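Local coordinates for AtxE2 (Asticcacaulis excentricus, PDB 5TXE), which hydrolyses the isopeptide bond of the lasso peptides astexin-2 and astexin-3, recognising mainly their threaded loop and converting them to linear peptides, at residues E403-R408 against D511-I516; V415-V420 against E504-D509; V420-Y425 against T429-V434; F543-T548 against F659-Q664. The protein carries 1 engineered substitution. One frame throughout, in Å; residues are numbered along the deposited sequence. Where two conformers were deposited one is given.

Contact 1. Residues E403-R408 against D511-I516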
# COMPACT_ATOMS: atom_id res chain seq x y z
N GLU A 403 -16.42 0.46 -15.11
CA GLU A 403 -17.04 -0.81 -15.35
C GLU A 403 -16.04 -1.90 -14.98
O GLU A 403 -14.91 -1.90 -15.45
CB GLU A 403 -17.41 -0.85 -16.83
CG GLU A 403 -17.32 -2.22 -17.43
CD GLU A 403 -17.64 -2.27 -18.93
OE1 GLU A 403 -17.79 -1.17 -19.61
OE2 GLU A 403 -17.71 -3.44 -19.42
N ARG A 404 -16.43 -2.85 -14.14
CA ARG A 404 -15.54 -3.93 -13.78
C ARG A 404 -15.49 -5.01 -14.84
O ARG A 404 -16.52 -5.51 -15.21
CB ARG A 404 -15.98 -4.58 -12.51
CG ARG A 404 -15.01 -5.66 -12.05
CD ARG A 404 -14.98 -5.74 -10.53
NE ARG A 404 -14.26 -4.61 -9.93
CZ ARG A 404 -13.96 -4.52 -8.63
NH1 ARG A 404 -14.29 -5.50 -7.78
NH2 ARG A 404 -13.30 -3.47 -8.20
N LEU A 405 -14.28 -5.35 -15.30
CA LEU A 405 -14.02 -6.33 -16.34
C LEU A 405 -13.65 -7.64 -15.67
O LEU A 405 -12.95 -7.64 -14.64
CB LEU A 405 -12.81 -5.96 -17.23
CG LEU A 405 -12.80 -4.63 -17.96
CD1 LEU A 405 -11.42 -4.39 -18.56
CD2 LEU A 405 -13.84 -4.63 -19.05
N THR A 406 -14.02 -8.74 -16.33
CA THR A 406 -13.68 -10.05 -15.89
C THR A 406 -13.37 -10.95 -17.04
O THR A 406 -14.00 -10.91 -18.10
CB THR A 406 -14.83 -10.70 -15.11
OG1 THR A 406 -15.98 -10.71 -15.93
CG2 THR A 406 -15.15 -9.95 -13.78
N LEU A 407 -12.36 -11.77 -16.83
CA LEU A 407 -12.03 -12.75 -17.80
C LEU A 407 -11.19 -13.85 -17.15
O LEU A 407 -10.78 -13.75 -15.97
CB LEU A 407 -11.33 -12.14 -19.02
CG LEU A 407 -9.99 -11.42 -18.87
CD1 LEU A 407 -8.80 -12.37 -18.73
CD2 LEU A 407 -9.79 -10.55 -20.12
N ARG A 408 -11.01 -14.94 -17.90
CA ARG A 408 -10.17 -16.00 -17.46
C ARG A 408 -9.04 -15.86 -18.41
O ARG A 408 -9.29 -15.65 -19.59
CB ARG A 408 -10.84 -17.35 -17.59
CG ARG A 408 -10.06 -18.45 -16.88
CD ARG A 408 -10.76 -19.80 -16.95
NE ARG A 408 -12.00 -19.90 -16.16
CZ ARG A 408 -12.04 -20.12 -14.85
NH1 ARG A 408 -10.93 -20.18 -14.11
NH2 ARG A 408 -13.21 -20.22 -14.24
N ASP A 511 -9.94 -4.22 -27.28
CA ASP A 511 -9.80 -4.06 -28.74
C ASP A 511 -11.01 -4.65 -29.52
O ASP A 511 -11.60 -3.98 -30.32
CB ASP A 511 -8.52 -4.73 -29.21
CG ASP A 511 -8.23 -4.50 -30.70
OD1 ASP A 511 -8.90 -3.70 -31.36
OD2 ASP A 511 -7.28 -5.14 -31.21
N ARG A 512 -11.41 -5.87 -29.20
CA ARG A 512 -12.59 -6.49 -29.80
C ARG A 512 -13.84 -5.70 -29.51
O ARG A 512 -14.68 -5.59 -30.37
CB ARG A 512 -12.77 -7.93 -29.28
CG ARG A 512 -11.73 -8.86 -29.87
CD ARG A 512 -11.88 -10.33 -29.43
NE ARG A 512 -10.58 -10.94 -29.06
CZ ARG A 512 -9.58 -11.17 -29.93
NH1 ARG A 512 -9.70 -10.83 -31.22
NH2 ARG A 512 -8.43 -11.74 -29.52
N ARG A 513 -13.98 -5.12 -28.32
CA ARG A 513 -15.13 -4.29 -28.04
C ARG A 513 -15.10 -2.95 -28.80
O ARG A 513 -16.06 -2.20 -28.73
CB ARG A 513 -15.30 -4.06 -26.53
CG ARG A 513 -15.70 -5.36 -25.83
CD ARG A 513 -15.54 -5.33 -24.33
NE ARG A 513 -16.22 -4.17 -23.77
CZ ARG A 513 -16.53 -4.02 -22.48
NH1 ARG A 513 -16.24 -4.97 -21.58
NH2 ARG A 513 -17.11 -2.90 -22.09
N GLY A 514 -14.04 -2.64 -29.53
CA GLY A 514 -13.99 -1.36 -30.21
C GLY A 514 -13.79 -0.19 -29.27
O GLY A 514 -14.05 0.95 -29.63
N VAL A 515 -13.32 -0.45 -28.05
CA VAL A 515 -13.11 0.64 -27.08
C VAL A 515 -11.73 1.35 -27.23
O VAL A 515 -11.59 2.54 -26.97
CB VAL A 515 -13.27 0.11 -25.66
CG1 VAL A 515 -12.94 1.18 -24.63
CG2 VAL A 515 -14.66 -0.42 -25.48
N ILE A 516 -10.72 0.63 -27.68
CA ILE A 516 -9.35 1.20 -27.70
C ILE A 516 -8.65 0.96 -29.00
O ILE A 516 -8.99 0.04 -29.75
CB ILE A 516 -8.46 0.56 -26.63
CG1 ILE A 516 -8.40 -0.95 -26.80
CG2 ILE A 516 -9.00 0.83 -25.25
CD1 ILE A 516 -7.02 -1.53 -26.79
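Glu403 and Arg513 approach from opposite directions and form a salt bridge that loads most of its weight on a single carboxylate oxygen. Glu403 OE2 accepts from Arg513 NH2 at 2.8 Å and from Arg513 NH1 at 3.0 Å, so the end of the guanidinium closes on one atom instead of pairing nitrogen for oxygen. Both donors come from the same face of the carboxylate. The geometry fits a 32° angle between the two planes: NH2 meets OE2 on its syn side, 23° out of the carboxylate plane, whereas NH1 comes from above that plane. Glu403 OE1 adds a weak bond from Arg513 NH2, at 3.1 Å. Leu405 contributes an apolar flank, its CD2 lying obliquely 3.5 Å from Arg513 NH1. Arg513 stands just before Gly514, whose positive phi ends the helix in a Schellman motif; Gly514 N donates to Asp511 O at 2.9 Å. Asp511 OD1 is satisfied by Arg430, which also binds Ile516 O. The bridge thus ties the C-terminal end of helix 494-512 to strand 401-408, an outermost strand of the eight-stranded sheet, where Leu405 packs on Leu419 of strand 414-421.

Contact 2. Residues V415-V420 against E504-D509; sequences VFSDLV and EDLIDD
Leu506 on helix 494-512 sets one methyl, CD1, against Ser417 and Val415 of strand 414-421, a helix-on-sheet contact in the alpha/beta-hydrolase fold of this prolyl oligopeptidase relative. The tight part is small: Leu506 CD1 lies 3.8 Å from Ser417 OG. The CB of Leu506 already points at the strand, and chi1 of -66°, with CG beside the backbone N, sets CD1 against Ser417. The same side chain also meets Leu465 and Phe467 of strand 463-467 and Leu407 of strand 401-408. The loose part is the approach to Val415, whose CG1 stays 4.5 Å from Leu506 CD1. The segments bury just 94 Å² between them, and their nearest CA atoms, those of Ser417 and Leu506, are 8.6 Å apart. Toward solvent the helix changes character. Asp505, Asp508 and Asp509 are partly exposed, and the first two form salt bridges with Arg410 and Arg542. On the far side of the strand, Phe416 points away from the helix. Ser417 OG is buried but well used: it accepts from His468 N and donates to Phe416 O at 2.6 Å, reaching that carbonyl nearly side-on, at a C=O...OG angle of 100°.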
# COMPACT_ATOMS: atom_id res chain seq x y z
N VAL A 415 -9.43 -13.34 -13.57
CA VAL A 415 -8.87 -12.01 -13.51
C VAL A 415 -9.99 -10.99 -13.37
O VAL A 415 -11.01 -11.12 -14.04
CB VAL A 415 -8.16 -11.72 -14.81
CG1 VAL A 415 -7.67 -10.27 -14.84
CG2 VAL A 415 -7.01 -12.69 -15.00
N PHE A 416 -9.81 -9.98 -12.52
CA PHE A 416 -10.63 -8.79 -12.68
C PHE A 416 -9.74 -7.56 -12.89
O PHE A 416 -8.53 -7.59 -12.59
CB PHE A 416 -11.62 -8.63 -11.52
CG PHE A 416 -11.04 -7.97 -10.28
CD1 PHE A 416 -10.45 -8.72 -9.28
CD2 PHE A 416 -11.15 -6.59 -10.10
CE1 PHE A 416 -9.97 -8.13 -8.11
CE2 PHE A 416 -10.65 -5.97 -8.96
CZ PHE A 416 -10.07 -6.75 -7.95
N SER A 417 -10.35 -6.51 -13.44
CA SER A 417 -9.75 -5.20 -13.52
C SER A 417 -10.84 -4.19 -13.75
O SER A 417 -11.95 -4.59 -14.02
CB SER A 417 -8.75 -5.16 -14.66
OG SER A 417 -7.61 -5.93 -14.33
N ASP A 418 -10.54 -2.90 -13.63
CA ASP A 418 -11.53 -1.85 -13.83
C ASP A 418 -11.21 -1.03 -15.06
O ASP A 418 -10.07 -0.69 -15.27
CB ASP A 418 -11.65 -0.98 -12.58
CG ASP A 418 -12.36 -1.72 -11.39
OD1 ASP A 418 -13.51 -2.23 -11.60
OD2 ASP A 418 -11.78 -1.82 -10.27
N LEU A 419 -12.22 -0.80 -15.90
CA LEU A 419 -12.14 0.03 -17.05
C LEU A 419 -12.73 1.37 -16.67
O LEU A 419 -13.83 1.44 -16.13
CB LEU A 419 -12.88 -0.60 -18.20
CG LEU A 419 -13.02 0.29 -19.43
CD1 LEU A 419 -11.66 0.58 -20.04
CD2 LEU A 419 -13.95 -0.33 -20.49
N VAL A 420 -12.00 2.44 -16.95
CA VAL A 420 -12.48 3.78 -16.67
C VAL A 420 -12.56 4.53 -17.95
O VAL A 420 -11.60 4.53 -18.72
CB VAL A 420 -11.52 4.48 -15.73
CG1 VAL A 420 -12.08 5.81 -15.25
CG2 VAL A 420 -11.17 3.57 -14.55
N GLU A 504 -2.09 -8.50 -22.13
CA GLU A 504 -2.38 -8.69 -23.54
C GLU A 504 -3.83 -9.23 -23.74
O GLU A 504 -4.53 -8.74 -24.60
CB GLU A 504 -1.34 -9.58 -24.19
CG GLU A 504 0.04 -8.92 -24.30
CD GLU A 504 1.15 -9.86 -24.78
OE1 GLU A 504 0.90 -11.09 -24.90
OE2 GLU A 504 2.28 -9.38 -25.07
N ASP A 505 -4.30 -10.12 -22.87
CA ASP A 505 -5.71 -10.57 -22.92
C ASP A 505 -6.67 -9.42 -22.69
O ASP A 505 -7.62 -9.25 -23.43
CB ASP A 505 -5.98 -11.66 -21.88
CG ASP A 505 -5.16 -12.93 -22.12
OD1 ASP A 505 -4.78 -13.16 -23.28
OD2 ASP A 505 -4.88 -13.70 -21.17
N LEU A 506 -6.39 -8.58 -21.69
CA LEU A 506 -7.28 -7.46 -21.43
C LEU A 506 -7.30 -6.48 -22.58
O LEU A 506 -8.34 -5.91 -22.92
CB LEU A 506 -6.93 -6.74 -20.14
CG LEU A 506 -7.17 -7.58 -18.92
CD1 LEU A 506 -6.38 -7.08 -17.70
CD2 LEU A 506 -8.67 -7.59 -18.63
N ILE A 507 -6.13 -6.23 -23.14
CA ILE A 507 -6.04 -5.28 -24.22
C ILE A 507 -6.84 -5.85 -25.40
O ILE A 507 -7.59 -5.12 -26.04
CB ILE A 507 -4.57 -5.04 -24.63
CG1 ILE A 507 -3.83 -4.25 -23.52
CG2 ILE A 507 -4.46 -4.26 -25.91
CD1 ILE A 507 -2.34 -4.20 -23.76
N ASP A 508 -6.60 -7.12 -25.72
CA ASP A 508 -7.32 -7.76 -26.83
C ASP A 508 -8.82 -7.70 -26.62
O ASP A 508 -9.55 -7.46 -27.56
CB ASP A 508 -6.92 -9.22 -27.00
CG ASP A 508 -5.50 -9.38 -27.57
OD1 ASP A 508 -4.95 -8.40 -28.12
OD2 ASP A 508 -4.92 -10.48 -27.45
N ASP A 509 -9.28 -7.91 -25.40
CA ASP A 509 -10.70 -7.78 -25.12
C ASP A 509 -11.21 -6.39 -25.47
O ASP A 509 -12.24 -6.24 -26.12
CB ASP A 509 -10.95 -8.08 -23.62
CG ASP A 509 -12.45 -8.03 -23.23
OD1 ASP A 509 -13.17 -8.99 -23.50
OD2 ASP A 509 -12.90 -7.05 -22.60

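Contact 3. Residues V420-Y425 against T429-V434; sequences VLPPDY and TRLPLV
Tyr425 points its ring across at the second segment, its hydroxyl end reaching Thr429 and its CE1 side Leu431, and the orientation of that ring organises the contact. Its CG is anti to the backbone N (chi1 -178°), which extends the ring out from the turn until OH donates to Thr429 O at 3.0 Å. That oxygen lies at the ring edge, in the plane of the ring, while OH in turn sits in the carbonyl plane at a C=O...OH angle of 148°; the two planar groups therefore meet without either covering a face of the other. The same ring edge carries CE1 of Tyr425, 3.7 Å from Thr429 CB. Thr429 OG1 takes no part, being bonded to Gln426 O. Leu431 comes to the ring at a slant, its CD1 3.6 Å from Tyr425 CE1. This methyl is the common apolar partner: Pro422 CD meets Leu431 CD1 tip to tip at 3.7 Å, and Leu421 CD2, set aslant, stays 4.2 Å from the same Leu431 CD1. A type I turn from Pro422 to Tyr425, closed by Tyr425 N to Pro422 O at 3.1 Å, brings proline and tyrosine to the same leucine. The contact bridges the loop joining strands 414-421 and 431-436, which are not sheet neighbours: strand 463-467 runs between them, with Ala463 touching both Leu421 and Leu433, and Pro432 leans on helix 643-662.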
# COMPACT_ATOMS: atom_id res chain seq x y z
N VAL A 420 -12.00 2.44 -16.95
CA VAL A 420 -12.48 3.78 -16.67
C VAL A 420 -12.56 4.53 -17.95
O VAL A 420 -11.60 4.53 -18.72
CB VAL A 420 -11.52 4.48 -15.73
CG1 VAL A 420 -12.08 5.81 -15.25
CG2 VAL A 420 -11.17 3.57 -14.55
N LEU A 421 -13.69 5.17 -18.23
CA LEU A 421 -13.84 5.89 -19.51
C LEU A 421 -14.07 7.35 -19.28
O LEU A 421 -14.62 7.74 -18.28
CB LEU A 421 -15.01 5.33 -20.31
CG LEU A 421 -14.80 3.86 -20.69
CD1 LEU A 421 -16.10 3.18 -21.17
CD2 LEU A 421 -13.75 3.74 -21.75
N PRO A 422 -13.69 8.18 -20.24
CA PRO A 422 -13.92 9.60 -20.07
C PRO A 422 -15.38 9.91 -19.86
O PRO A 422 -16.22 9.21 -20.41
CB PRO A 422 -13.49 10.19 -21.39
CG PRO A 422 -12.63 9.17 -22.02
CD PRO A 422 -13.10 7.84 -21.54
N PRO A 423 -15.70 10.93 -19.04
CA PRO A 423 -17.11 11.33 -18.83
C PRO A 423 -18.02 11.47 -20.10
O PRO A 423 -19.18 11.06 -20.05
CB PRO A 423 -16.98 12.67 -18.08
CG PRO A 423 -15.58 12.70 -17.53
CD PRO A 423 -14.75 11.90 -18.48
N ASP A 424 -17.49 12.01 -21.20
CA ASP A 424 -18.28 12.26 -22.43
C ASP A 424 -18.15 11.09 -23.41
O ASP A 424 -18.35 11.27 -24.61
CB ASP A 424 -17.83 13.58 -23.10
CG ASP A 424 -16.39 13.51 -23.69
OD1 ASP A 424 -15.60 12.60 -23.32
OD2 ASP A 424 -16.03 14.38 -24.52
N TYR A 425 -17.81 9.90 -22.93
CA TYR A 425 -17.54 8.80 -23.83
C TYR A 425 -18.76 8.42 -24.64
O TYR A 425 -19.76 8.02 -24.06
CB TYR A 425 -17.06 7.55 -23.08
CG TYR A 425 -16.74 6.42 -24.04
CD1 TYR A 425 -15.75 6.59 -25.00
CD2 TYR A 425 -17.41 5.20 -23.99
CE1 TYR A 425 -15.41 5.57 -25.89
CE2 TYR A 425 -17.08 4.17 -24.88
CZ TYR A 425 -16.08 4.35 -25.83
OH TYR A 425 -15.76 3.34 -26.74
N THR A 429 -16.26 5.20 -30.39
CA THR A 429 -15.05 5.99 -30.35
C THR A 429 -13.91 5.05 -29.93
O THR A 429 -14.00 4.46 -28.84
CB THR A 429 -15.20 7.12 -29.28
OG1 THR A 429 -16.38 7.89 -29.54
CG2 THR A 429 -13.97 8.05 -29.23
N ARG A 430 -12.87 4.91 -30.75
CA ARG A 430 -11.68 4.13 -30.33
C ARG A 430 -10.66 5.00 -29.61
O ARG A 430 -10.07 5.86 -30.22
CB ARG A 430 -10.96 3.51 -31.48
CG ARG A 430 -11.45 2.13 -31.82
CD ARG A 430 -10.54 1.44 -32.82
NE ARG A 430 -11.23 0.28 -33.33
CZ ARG A 430 -11.27 -0.92 -32.74
NH1 ARG A 430 -10.65 -1.19 -31.60
NH2 ARG A 430 -11.97 -1.88 -33.32
N LEU A 431 -10.44 4.75 -28.32
CA LEU A 431 -9.56 5.61 -27.48
C LEU A 431 -8.11 5.11 -27.31
O LEU A 431 -7.86 3.94 -27.40
CB LEU A 431 -10.14 5.72 -26.10
CG LEU A 431 -11.51 6.40 -26.05
CD1 LEU A 431 -12.11 6.16 -24.70
CD2 LEU A 431 -11.45 7.90 -26.31
N PRO A 432 -7.16 6.02 -27.06
CA PRO A 432 -5.88 5.55 -26.52
C PRO A 432 -6.08 5.04 -25.10
O PRO A 432 -7.01 5.44 -24.40
CB PRO A 432 -5.01 6.80 -26.57
CG PRO A 432 -5.98 7.93 -26.35
CD PRO A 432 -7.25 7.49 -27.09
N LEU A 433 -5.28 4.08 -24.72
CA LEU A 433 -5.40 3.44 -23.45
C LEU A 433 -4.16 3.65 -22.60
O LEU A 433 -3.01 3.54 -23.09
CB LEU A 433 -5.54 1.95 -23.72
CG LEU A 433 -5.63 1.03 -22.48
CD1 LEU A 433 -6.83 1.28 -21.62
CD2 LEU A 433 -5.61 -0.43 -22.90
N VAL A 434 -4.38 3.85 -21.31
CA VAL A 434 -3.27 3.87 -20.34
C VAL A 434 -3.56 2.83 -19.27
O VAL A 434 -4.66 2.78 -18.71
CB VAL A 434 -3.12 5.26 -19.70
CG1 VAL A 434 -2.10 5.20 -18.57
CG2 VAL A 434 -2.73 6.27 -20.76

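Contact 4. Residues F543-T548 against F659-Q664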
# COMPACT_ATOMS: atom_id res chain seq x y z
N PHE A 543 3.32 -1.94 -26.50
CA PHE A 543 3.19 -0.64 -25.81
C PHE A 543 3.78 0.51 -26.57
O PHE A 543 4.90 0.46 -26.97
CB PHE A 543 3.78 -0.80 -24.42
CG PHE A 543 3.14 -1.90 -23.66
CD1 PHE A 543 1.84 -1.76 -23.21
CD2 PHE A 543 3.78 -3.05 -23.42
CE1 PHE A 543 1.22 -2.76 -22.53
CE2 PHE A 543 3.16 -4.07 -22.74
CZ PHE A 543 1.88 -3.90 -22.30
N ALA A 544 3.04 1.58 -26.77
CA ALA A 544 3.56 2.69 -27.51
C ALA A 544 4.23 3.78 -26.63
O ALA A 544 4.84 4.73 -27.17
CB ALA A 544 2.45 3.31 -28.30
N ALA A 545 4.05 3.70 -25.32
CA ALA A 545 4.68 4.65 -24.35
C ALA A 545 4.60 4.09 -22.95
O ALA A 545 3.71 3.26 -22.67
CB ALA A 545 4.04 6.00 -24.44
N ALA A 546 5.56 4.45 -22.11
CA ALA A 546 5.58 3.96 -20.75
C ALA A 546 6.11 4.97 -19.77
O ALA A 546 6.86 5.89 -20.15
CB ALA A 546 6.35 2.67 -20.68
N VAL A 547 5.68 4.82 -18.51
CA VAL A 547 6.15 5.55 -17.39
C VAL A 547 6.43 4.56 -16.29
O VAL A 547 5.66 3.63 -16.10
CB VAL A 547 5.14 6.56 -16.91
CG1 VAL A 547 5.67 7.29 -15.68
CG2 VAL A 547 4.86 7.58 -18.02
N THR A 548 7.56 4.72 -15.59
CA THR A 548 7.88 3.90 -14.41
C THR A 548 8.42 4.80 -13.30
O THR A 548 8.99 5.85 -13.58
CB THR A 548 8.86 2.78 -14.78
OG1 THR A 548 9.10 2.00 -13.65
CG2 THR A 548 10.24 3.29 -15.20
N PHE A 659 1.27 13.55 -25.17
CA PHE A 659 2.24 13.83 -26.20
C PHE A 659 2.42 12.61 -27.11
O PHE A 659 2.33 12.75 -28.32
CB PHE A 659 3.59 14.30 -25.59
CG PHE A 659 4.69 14.58 -26.62
CD1 PHE A 659 4.79 15.78 -27.23
CD2 PHE A 659 5.59 13.60 -26.95
CE1 PHE A 659 5.77 16.01 -28.19
CE2 PHE A 659 6.59 13.83 -27.86
CZ PHE A 659 6.68 15.03 -28.48
N TRP A 660 2.69 11.44 -26.55
CA TRP A 660 3.03 10.32 -27.36
C TRP A 660 1.85 9.59 -27.88
O TRP A 660 1.96 9.00 -28.95
CB TRP A 660 3.84 9.32 -26.60
CG TRP A 660 5.18 9.86 -26.18
CD1 TRP A 660 5.54 10.26 -24.93
CD2 TRP A 660 6.33 9.99 -27.00
NE1 TRP A 660 6.88 10.62 -24.93
CE2 TRP A 660 7.37 10.47 -26.20
CE3 TRP A 660 6.57 9.75 -28.36
CZ2 TRP A 660 8.62 10.72 -26.69
CZ3 TRP A 660 7.81 10.00 -28.86
CH2 TRP A 660 8.84 10.49 -28.02
N LEU A 661 0.72 9.57 -27.16
CA LEU A 661 -0.44 8.81 -27.61
C LEU A 661 -1.52 9.63 -28.25
O LEU A 661 -2.33 9.06 -28.92
CB LEU A 661 -1.08 8.02 -26.48
CG LEU A 661 -0.17 7.09 -25.71
CD1 LEU A 661 -0.95 6.44 -24.57
CD2 LEU A 661 0.49 6.02 -26.52
N MET A 662 -1.56 10.96 -28.04
CA MET A 662 -2.50 11.85 -28.71
C MET A 662 -1.84 12.90 -29.60
O MET A 662 -2.55 13.61 -30.27
CB MET A 662 -3.39 12.58 -27.68
CG MET A 662 -4.36 11.68 -26.91
SD MET A 662 -5.17 12.61 -25.64
CE MET A 662 -6.35 11.49 -24.97
N ASP A 663 -0.50 12.98 -29.63
CA ASP A 663 0.22 14.02 -30.37
C ASP A 663 -0.25 15.41 -29.95
O ASP A 663 -0.34 16.29 -30.76
CB ASP A 663 0.08 13.78 -31.89
CG ASP A 663 0.63 12.38 -32.34
OD1 ASP A 663 1.62 11.87 -31.75
OD2 ASP A 663 0.06 11.79 -33.28
N GLN A 664 -0.56 15.58 -28.68
CA GLN A 664 -1.00 16.87 -28.17
C GLN A 664 -0.07 17.40 -27.11
O GLN A 664 0.51 16.63 -26.33
CB GLN A 664 -2.36 16.73 -27.51
CG GLN A 664 -3.51 16.94 -28.48
CD GLN A 664 -4.79 16.36 -27.93
OE1 GLN A 664 -4.95 16.23 -26.71
NE2 GLN A 664 -5.71 15.99 -28.81
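Leu661 O, in the last turn of helix 643-662, accepts a hydrogen bond from Arg520 NH1, and the side chain of the same residue makes the main apolar contact with Ala544 and Ala545. No polar bond crosses directly between the two segments. The touching is done by methyl and methylene groups: Leu661 CD2 lies 3.8 Å from Ala544 CB and 4.1 Å from Ala545 CB, so that one branch of the leucine spans both alanines. Its chi1 of -54° places CG beside the backbone N and carries the branch toward the strand, although the bond leaving its CA does not itself point there. Trp660 adds its CB, 4.0 Å from Ala545 CB, while its indole is engaged by other groups. Phe659 CD2 stands 3.6 Å above the indole plane of Trp660, over its centre, and Trp656 meets Trp660 edge-to-face. The small Ala545, at the start of the strand, and Ala544, just before it, are consistent with the close approach of the helix, 6.6 Å between the CA atoms of Ala545 and Trp660. Burial is uneven: Ala545 and Leu661 are buried, whereas Ala544 and Trp660 keep some exposure. Beyond this, the chain turns off at Asp663, which has a positive phi. Strand 545-548 lies between strands 521-525 and 602-607 in the sheet. Helix 643-662 covers it, with Phe657 also on Ala545, and helix 672-684 packs on Phe659 and Trp660.

Overall arrangement
All four contacts belong to one eight-stranded sheet and its covering helices. Contacts 1 and 2 both use helix 494-512 and two neighbouring strands, their centres 5 Å apart: contact 2 is a buried leucine contact, whereas contact 1, at the helix end, is partly exposed and ionic. Contact 3 shares Val420 with contact 2 and is mostly buried; its chemistry is mixed, one tyrosine hydrogen bond beside a leucine-proline cluster. It touches contact 1 through Val515 O and Leu431 N. Contact 4 is wholly apolar across its segments and partly buried. It packs another helix on the sheet and meets contact 3 where Pro432 lies against Leu661 and Met662.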